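Local coordinates for protein STIV B116 (Sulfolobus turreted icosahedral virus, PDB 2J85) that probably binds DNA, as a small two-subunit member of a protein family widely conserved among viruses that infect crenarchaea, at residues Ile46-Asp52 and Leu66-Val71; Glu80-Ile86 and Lys109-Val115. One frame throughout, in Å; residues are numbered along the deposited sequence.

Contact 1: residues Ile46-Asp52 and Leu66-Val71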
loop_
_atom_site.group_PDB
_atom_site.type_symbol
_atom_site.label_atom_id
_atom_site.label_comp_id
_atom_site.label_asym_id
_atom_site.label_seq_id
_atom_site.Cartn_x
_atom_site.Cartn_y
_atom_site.Cartn_z
ATOM N N ILE A 46 -4.853 -17.576 -5.512
ATOM C CA ILE A 46 -3.662 -17.402 -6.321
ATOM C C ILE A 46 -2.590 -16.916 -5.375
ATOM O O ILE A 46 -2.750 -15.890 -4.743
ATOM C CB ILE A 46 -3.885 -16.390 -7.429
ATOM C CG1 ILE A 46 -4.999 -16.877 -8.371
ATOM C CG2 ILE A 46 -2.574 -16.128 -8.221
ATOM C CD1 ILE A 46 -5.219 -15.928 -9.571
ATOM N N ASN A 47 -1.511 -17.670 -5.268
ATOM C CA ASN A 47 -0.384 -17.356 -4.403
ATOM C C ASN A 47 0.566 -16.421 -5.125
ATOM O O ASN A 47 1.074 -16.753 -6.188
ATOM C CB ASN A 47 0.368 -18.645 -4.037
ATOM C CG ASN A 47 1.631 -18.387 -3.255
ATOM O OD1 ASN A 47 1.724 -17.416 -2.489
ATOM N ND2 ASN A 47 2.623 -19.266 -3.435
ATOM N N ALA A 48 0.803 -15.260 -4.534
ATOM C CA ALA A 48 1.673 -14.234 -5.111
ATOM C C ALA A 48 2.787 -13.843 -4.134
ATOM O O ALA A 48 3.314 -12.744 -4.208
ATOM C CB ALA A 48 0.840 -13.002 -5.488
ATOM N N ILE A 49 3.121 -14.720 -3.195
ATOM C CA ILE A 49 4.261 -14.483 -2.318
ATOM C C ILE A 49 5.480 -15.036 -3.021
ATOM O O ILE A 49 5.591 -16.259 -3.243
ATOM C CB ILE A 49 4.075 -15.117 -0.935
ATOM C CG1 ILE A 49 3.079 -14.267 -0.119
ATOM C CG2 ILE A 49 5.414 -15.206 -0.205
ATOM C CD1 ILE A 49 2.561 -14.936 1.098
ATOM N N GLY A 50 6.371 -14.119 -3.397
ATOM C CA GLY A 50 7.531 -14.430 -4.228
ATOM C C GLY A 50 8.780 -14.925 -3.512
ATOM O O GLY A 50 9.706 -15.387 -4.168
ATOM N N HIS A 51 8.821 -14.838 -2.181
ATOM C CA HIS A 51 10.034 -15.197 -1.422
ATOM C C HIS A 51 9.860 -16.389 -0.475
ATOM O O HIS A 51 8.850 -16.508 0.224
ATOM C CB HIS A 51 10.530 -13.984 -0.644
ATOM C CG HIS A 51 10.872 -12.821 -1.520
ATOM N ND1 HIS A 51 12.060 -12.741 -2.218
ATOM C CD2 HIS A 51 10.168 -11.710 -1.842
ATOM C CE1 HIS A 51 12.075 -11.622 -2.919
ATOM N NE2 HIS A 51 10.941 -10.979 -2.709
ATOM N N ASP A 52 10.878 -17.253 -0.459
ATOM C CA ASP A 52 10.891 -18.474 0.364
ATOM C C ASP A 52 10.775 -18.199 1.870
ATOM O O ASP A 52 10.167 -18.987 2.593
ATOM C CB ASP A 52 12.161 -19.308 0.081
ATOM C CG ASP A 52 11.970 -20.339 -1.045
ATOM O OD1 ASP A 52 10.821 -20.770 -1.302
ATOM O OD2 ASP A 52 12.985 -20.747 -1.658
ATOM N N LEU A 66 2.861 -24.298 0.610
ATOM C CA LEU A 66 2.991 -23.365 -0.500
ATOM C C LEU A 66 4.420 -23.317 -0.954
ATOM O O LEU A 66 5.332 -23.425 -0.145
ATOM C CB LEU A 66 2.559 -21.949 -0.096
ATOM C CG LEU A 66 1.101 -21.788 0.355
ATOM C CD1 LEU A 66 0.917 -20.456 1.063
ATOM C CD2 LEU A 66 0.142 -21.948 -0.814
ATOM N N GLN A 67 4.587 -23.144 -2.261
ATOM C CA GLN A 67 5.868 -22.830 -2.873
ATOM C C GLN A 67 5.783 -21.402 -3.402
ATOM O O GLN A 67 4.698 -20.925 -3.736
ATOM C CB GLN A 67 6.163 -23.821 -3.992
ATOM C CG GLN A 67 6.549 -25.198 -3.495
ATOM C CD GLN A 67 6.700 -26.225 -4.620
ATOM O OE1 GLN A 67 5.933 -27.171 -4.709
ATOM N NE2 GLN A 67 7.683 -26.029 -5.479
ATOM N N LYS A 68 6.917 -20.711 -3.457
ATOM C CA LYS A 68 6.934 -19.322 -3.909
ATOM C C LYS A 68 6.453 -19.190 -5.354
ATOM O O LYS A 68 6.621 -20.103 -6.182
ATOM C CB LYS A 68 8.320 -18.672 -3.739
ATOM C CG LYS A 68 9.457 -19.299 -4.551
ATOM C CD LYS A 68 10.601 -18.317 -4.696
ATOM C CE LYS A 68 11.878 -18.963 -5.188
ATOM N NZ LYS A 68 13.051 -18.049 -4.982
ATOM N N ASN A 69 5.849 -18.045 -5.646
ATOM C CA ASN A 69 5.266 -17.804 -6.948
ATOM C C ASN A 69 5.210 -16.303 -7.191
ATOM O O ASN A 69 4.599 -15.576 -6.408
ATOM C CB ASN A 69 3.871 -18.432 -6.998
ATOM C CG ASN A 69 3.244 -18.391 -8.385
ATOM O OD1 ASN A 69 3.910 -18.620 -9.403
ATOM N ND2 ASN A 69 1.939 -18.117 -8.427
ATOM N N ARG A 70 5.866 -15.848 -8.254
ATOM C CA ARG A 70 5.792 -14.455 -8.683
ATOM C C ARG A 70 4.634 -14.230 -9.654
ATOM O O ARG A 70 4.506 -14.895 -10.674
ATOM C CB ARG A 70 7.106 -13.985 -9.324
ATOM C CG ARG A 70 8.128 -13.457 -8.305
ATOM C CD ARG A 70 9.149 -12.537 -8.969
ATOM N NE ARG A 70 9.839 -13.173 -10.092
ATOM C CZ ARG A 70 10.612 -12.530 -10.968
ATOM N NH1 ARG A 70 10.800 -11.212 -10.881
ATOM N NH2 ARG A 70 11.206 -13.205 -11.944
ATOM N N VAL A 71 3.809 -13.256 -9.310
ATOM C CA VAL A 71 2.573 -12.957 -9.990
ATOM C C VAL A 71 2.467 -11.458 -9.829
ATOM O O VAL A 71 2.722 -10.932 -8.747
ATOM C CB VAL A 71 1.369 -13.625 -9.247
ATOM C CG1 VAL A 71 0.010 -13.132 -9.793
ATOM C CG2 VAL A 71 1.474 -15.131 -9.301
#
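An Asx turn lies at Asn47, in the segment that runs from the outermost strand 45-47 toward helix 52-62, and the irregular segment 66-71 crosses the turn at a steep angle, the end-to-end directions lying 111° apart. Asn47 has the largest area covered, 90 Å². With chi1 near 180° and chi2 of 31°, Asn47 OD1 reaches forward along the chain to accept from Ile49 N at 3.1 Å, which makes the turn. The amide nitrogen of the same side chain, Asn47 ND2, sits 2.7 Å from Gln67 O, close but at a poor angle for a hydrogen bond. Asn69 answers from the other segment with two bonds: its ND2 donates to Asn47 O at 2.8 Å, and its backbone N donates to Ile49 O at 3.0 Å, nearly straight at 166°. Together they hold the incoming loop against both ends of the turn. Lys68, with 83 Å² covered, lies along the next few residues, which lead through His51, the N-cap residue, into helix 52-62. It works chiefly through its aliphatic part: Lys68 CD is 3.1 Å from Gly50 O and Lys68 CG 3.8 Å from Asp52 OD1. At the other end of the contact, Val71 CB packs on Ala48 CB at 3.8 Å. Strand 4-7 takes the backbone bonds of Ile46 and Ala48, and the contact, mostly at the surface, sets the loop after helix 52-62 beside strand 45-47. The charged tips meet only loosely, Lys68 NZ stopping 4.3 Å from Asp52 OD2, beyond a salt bridge.

Contact 2: residues Glu80-Ile86 and Lys109-Val115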
loop_
_atom_site.group_PDB
_atom_site.type_symbol
_atom_site.label_atom_id
_atom_site.label_comp_id
_atom_site.label_asym_id
_atom_site.label_seq_id
_atom_site.Cartn_x
_atom_site.Cartn_y
_atom_site.Cartn_z
ATOM N N GLU A 80 -10.367 -10.614 -4.149
ATOM C CA GLU A 80 -9.941 -10.184 -2.828
ATOM C C GLU A 80 -8.486 -10.582 -2.606
ATOM O O GLU A 80 -7.905 -11.313 -3.386
ATOM C CB GLU A 80 -10.869 -10.732 -1.733
ATOM C CG GLU A 80 -11.112 -12.203 -1.764
ATOM C CD GLU A 80 -11.468 -12.771 -0.380
ATOM O OE1 GLU A 80 -10.859 -12.320 0.621
ATOM O OE2 GLU A 80 -12.319 -13.690 -0.297
ATOM N N ALA A 81 -7.891 -10.049 -1.563
ATOM C CA ALA A 81 -6.542 -10.423 -1.187
ATOM C C ALA A 81 -6.519 -10.817 0.301
ATOM O O ALA A 81 -7.307 -10.306 1.112
ATOM C CB ALA A 81 -5.549 -9.264 -1.503
ATOM N N LEU A 82 -5.668 -11.792 0.621
ATOM C CA LEU A 82 -5.340 -12.165 2.009
ATOM C C LEU A 82 -3.911 -11.762 2.167
ATOM O O LEU A 82 -3.048 -12.207 1.401
ATOM C CB LEU A 82 -5.458 -13.674 2.233
ATOM C CG LEU A 82 -6.870 -14.219 2.283
ATOM C CD1 LEU A 82 -6.910 -15.774 2.084
ATOM C CD2 LEU A 82 -7.560 -13.751 3.598
ATOM N N ILE A 83 -3.648 -10.890 3.128
ATOM C CA ILE A 83 -2.356 -10.234 3.199
ATOM C C ILE A 83 -1.623 -10.551 4.507
ATOM O O ILE A 83 -2.214 -10.505 5.578
ATOM C CB ILE A 83 -2.496 -8.702 2.996
ATOM C CG1 ILE A 83 -3.376 -8.426 1.764
ATOM C CG2 ILE A 83 -1.085 -8.048 2.926
ATOM C CD1 ILE A 83 -3.467 -6.979 1.293
ATOM N N ILE A 84 -0.331 -10.888 4.385
ATOM C CA ILE A 84 0.572 -11.005 5.534
ATOM C C ILE A 84 1.600 -9.862 5.470
ATOM O O ILE A 84 2.334 -9.719 4.483
ATOM C CB ILE A 84 1.290 -12.385 5.607
ATOM C CG1 ILE A 84 2.172 -12.466 6.871
ATOM C CG2 ILE A 84 2.097 -12.654 4.344
ATOM C CD1 ILE A 84 2.897 -13.815 7.085
HETATM N N MSE A 85 1.640 -9.060 6.534
HETATM C CA MSE A 85 2.525 -7.913 6.605
HETATM C C MSE A 85 3.570 -8.175 7.670
HETATM O O MSE A 85 3.242 -8.338 8.833
HETATM C CB MSE A 85 1.740 -6.656 6.959
HETATM C CG MSE A 85 0.527 -6.407 6.087
HETATM SE SE MSE A 85 0.681 -4.901 4.863
HETATM C CE MSE A 85 2.355 -5.529 4.044
ATOM N N ILE A 86 4.829 -8.222 7.261
ATOM C CA ILE A 86 5.940 -8.315 8.202
ATOM C C ILE A 86 6.670 -6.969 8.237
ATOM O O ILE A 86 6.977 -6.415 7.190
ATOM C CB ILE A 86 6.899 -9.465 7.807
ATOM C CG1 ILE A 86 6.095 -10.760 7.586
ATOM C CG2 ILE A 86 7.956 -9.676 8.885
ATOM C CD1 ILE A 86 6.841 -11.839 6.822
ATOM N N LYS A 109 4.931 -7.776 15.199
ATOM C CA LYS A 109 5.812 -7.764 14.034
ATOM C C LYS A 109 5.185 -8.473 12.811
ATOM O O LYS A 109 5.644 -8.292 11.678
ATOM C CB LYS A 109 7.167 -8.379 14.403
ATOM C CG LYS A 109 7.918 -7.603 15.478
ATOM C CD LYS A 109 8.926 -8.491 16.230
ATOM C CE LYS A 109 10.138 -7.707 16.798
ATOM N NZ LYS A 109 11.364 -7.823 15.953
ATOM N N ILE A 110 4.146 -9.278 13.041
ATOM C CA ILE A 110 3.339 -9.855 11.947
ATOM C C ILE A 110 1.876 -9.460 12.107
ATOM O O ILE A 110 1.320 -9.565 13.189
ATOM C CB ILE A 110 3.373 -11.408 11.907
ATOM C CG1 ILE A 110 4.784 -11.952 12.089
ATOM C CG2 ILE A 110 2.818 -11.907 10.594
ATOM C CD1 ILE A 110 4.805 -13.448 12.315
ATOM N N SER A 111 1.258 -9.016 11.021
ATOM C CA SER A 111 -0.160 -8.705 11.001
ATOM C C SER A 111 -0.780 -9.310 9.748
ATOM O O SER A 111 -0.095 -9.544 8.747
ATOM C CB SER A 111 -0.384 -7.197 10.989
ATOM O OG SER A 111 0.214 -6.567 12.105
ATOM N N PHE A 112 -2.087 -9.546 9.808
ATOM C CA PHE A 112 -2.805 -10.155 8.702
ATOM C C PHE A 112 -3.995 -9.301 8.358
ATOM O O PHE A 112 -4.591 -8.690 9.233
ATOM C CB PHE A 112 -3.264 -11.575 9.050
ATOM C CG PHE A 112 -2.174 -12.459 9.534
ATOM C CD1 PHE A 112 -1.979 -12.654 10.880
ATOM C CD2 PHE A 112 -1.339 -13.094 8.638
ATOM C CE1 PHE A 112 -0.964 -13.478 11.329
ATOM C CE2 PHE A 112 -0.325 -13.924 9.076
ATOM C CZ PHE A 112 -0.137 -14.121 10.424
ATOM N N TYR A 113 -4.307 -9.236 7.066
ATOM C CA TYR A 113 -5.409 -8.414 6.574
ATOM C C TYR A 113 -6.116 -9.123 5.462
ATOM O O TYR A 113 -5.575 -10.032 4.810
ATOM C CB TYR A 113 -4.953 -7.034 6.085
ATOM C CG TYR A 113 -4.167 -6.267 7.125
ATOM C CD1 TYR A 113 -2.796 -6.429 7.220
ATOM C CD2 TYR A 113 -4.794 -5.408 8.033
ATOM C CE1 TYR A 113 -2.064 -5.764 8.198
ATOM C CE2 TYR A 113 -4.057 -4.732 9.025
ATOM C CZ TYR A 113 -2.688 -4.926 9.091
ATOM O OH TYR A 113 -1.883 -4.309 10.019
ATOM N N GLU A 114 -7.362 -8.722 5.269
ATOM C CA GLU A 114 -8.096 -9.172 4.127
ATOM C C GLU A 114 -8.608 -7.925 3.438
ATOM O O GLU A 114 -9.099 -7.015 4.108
ATOM C CB GLU A 114 -9.229 -10.081 4.565
ATOM C CG GLU A 114 -9.975 -10.699 3.417
ATOM C CD GLU A 114 -11.057 -11.637 3.880
ATOM O OE1 GLU A 114 -11.372 -11.671 5.108
ATOM O OE2 GLU A 114 -11.596 -12.346 3.005
ATOM N N VAL A 115 -8.507 -7.893 2.112
ATOM C CA VAL A 115 -8.976 -6.761 1.339
ATOM C C VAL A 115 -9.948 -7.312 0.325
ATOM O O VAL A 115 -9.623 -8.254 -0.402
ATOM C CB VAL A 115 -7.797 -6.010 0.652
ATOM C CG1 VAL A 115 -8.274 -4.831 -0.166
ATOM C CG2 VAL A 115 -6.769 -5.591 1.721
#
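Strands 80-86 and 110-115 run antiparallel at 167° in the middle of the sheet. Six backbone hydrogen bonds join the pairs Ala81-Val115, Ile83-Tyr113 and Met85-Ser111. Side chains then alternate between two faces. Ile84, in the t,t rotamer, sends CG1 to within 3.6 Å of Phe112 CE2 and 3.8 Å of Ile110 CG2; helix 52-62 covers Ile84, and Phe112 meets the ring of Phe32. The other face carries Ile83, Tyr113, Val115 and Met85, a selenomethionine. Ile83, in the m,t rotamer, reaches Val115 CG2 with CD1 at 3.6 Å. Tyr113 (chi1 m) presents its ring edge to Met85, CE1 to CG 3.4 Å, and the selenium lies obliquely 5.3 Å from the ring centroid, a Met-aromatic contact. Ile12 and Phe18 of the second subunit pack against this face. Where the strands reach Glu80, its OE1 comes 2.5 Å from OE2 of Glu114, a spacing that implies one carboxyl group is probably protonated.

Contact 1 closes before contact 2 opens, so the two follow in series along one chain, and both belong to the same mixed five-strand sheet, their centres about 14 Å apart. Contact 1 sits at one of the two outermost strands of the chain's sheet, 45-47; contact 2 joins strands 80-86 and 110-117, with strand 4-7 lying between 45-47 and 80-86. The two meet where Ile49 CD1 touches Ile84 CG2 at 4.0 Å, and helix 52-62, which starts at the last residue of the first segment of contact 1, packs on both residues. One contact thus finishes the sheet near the surface, while the other forms its buried middle and offers its far face to the second subunit of the dimer.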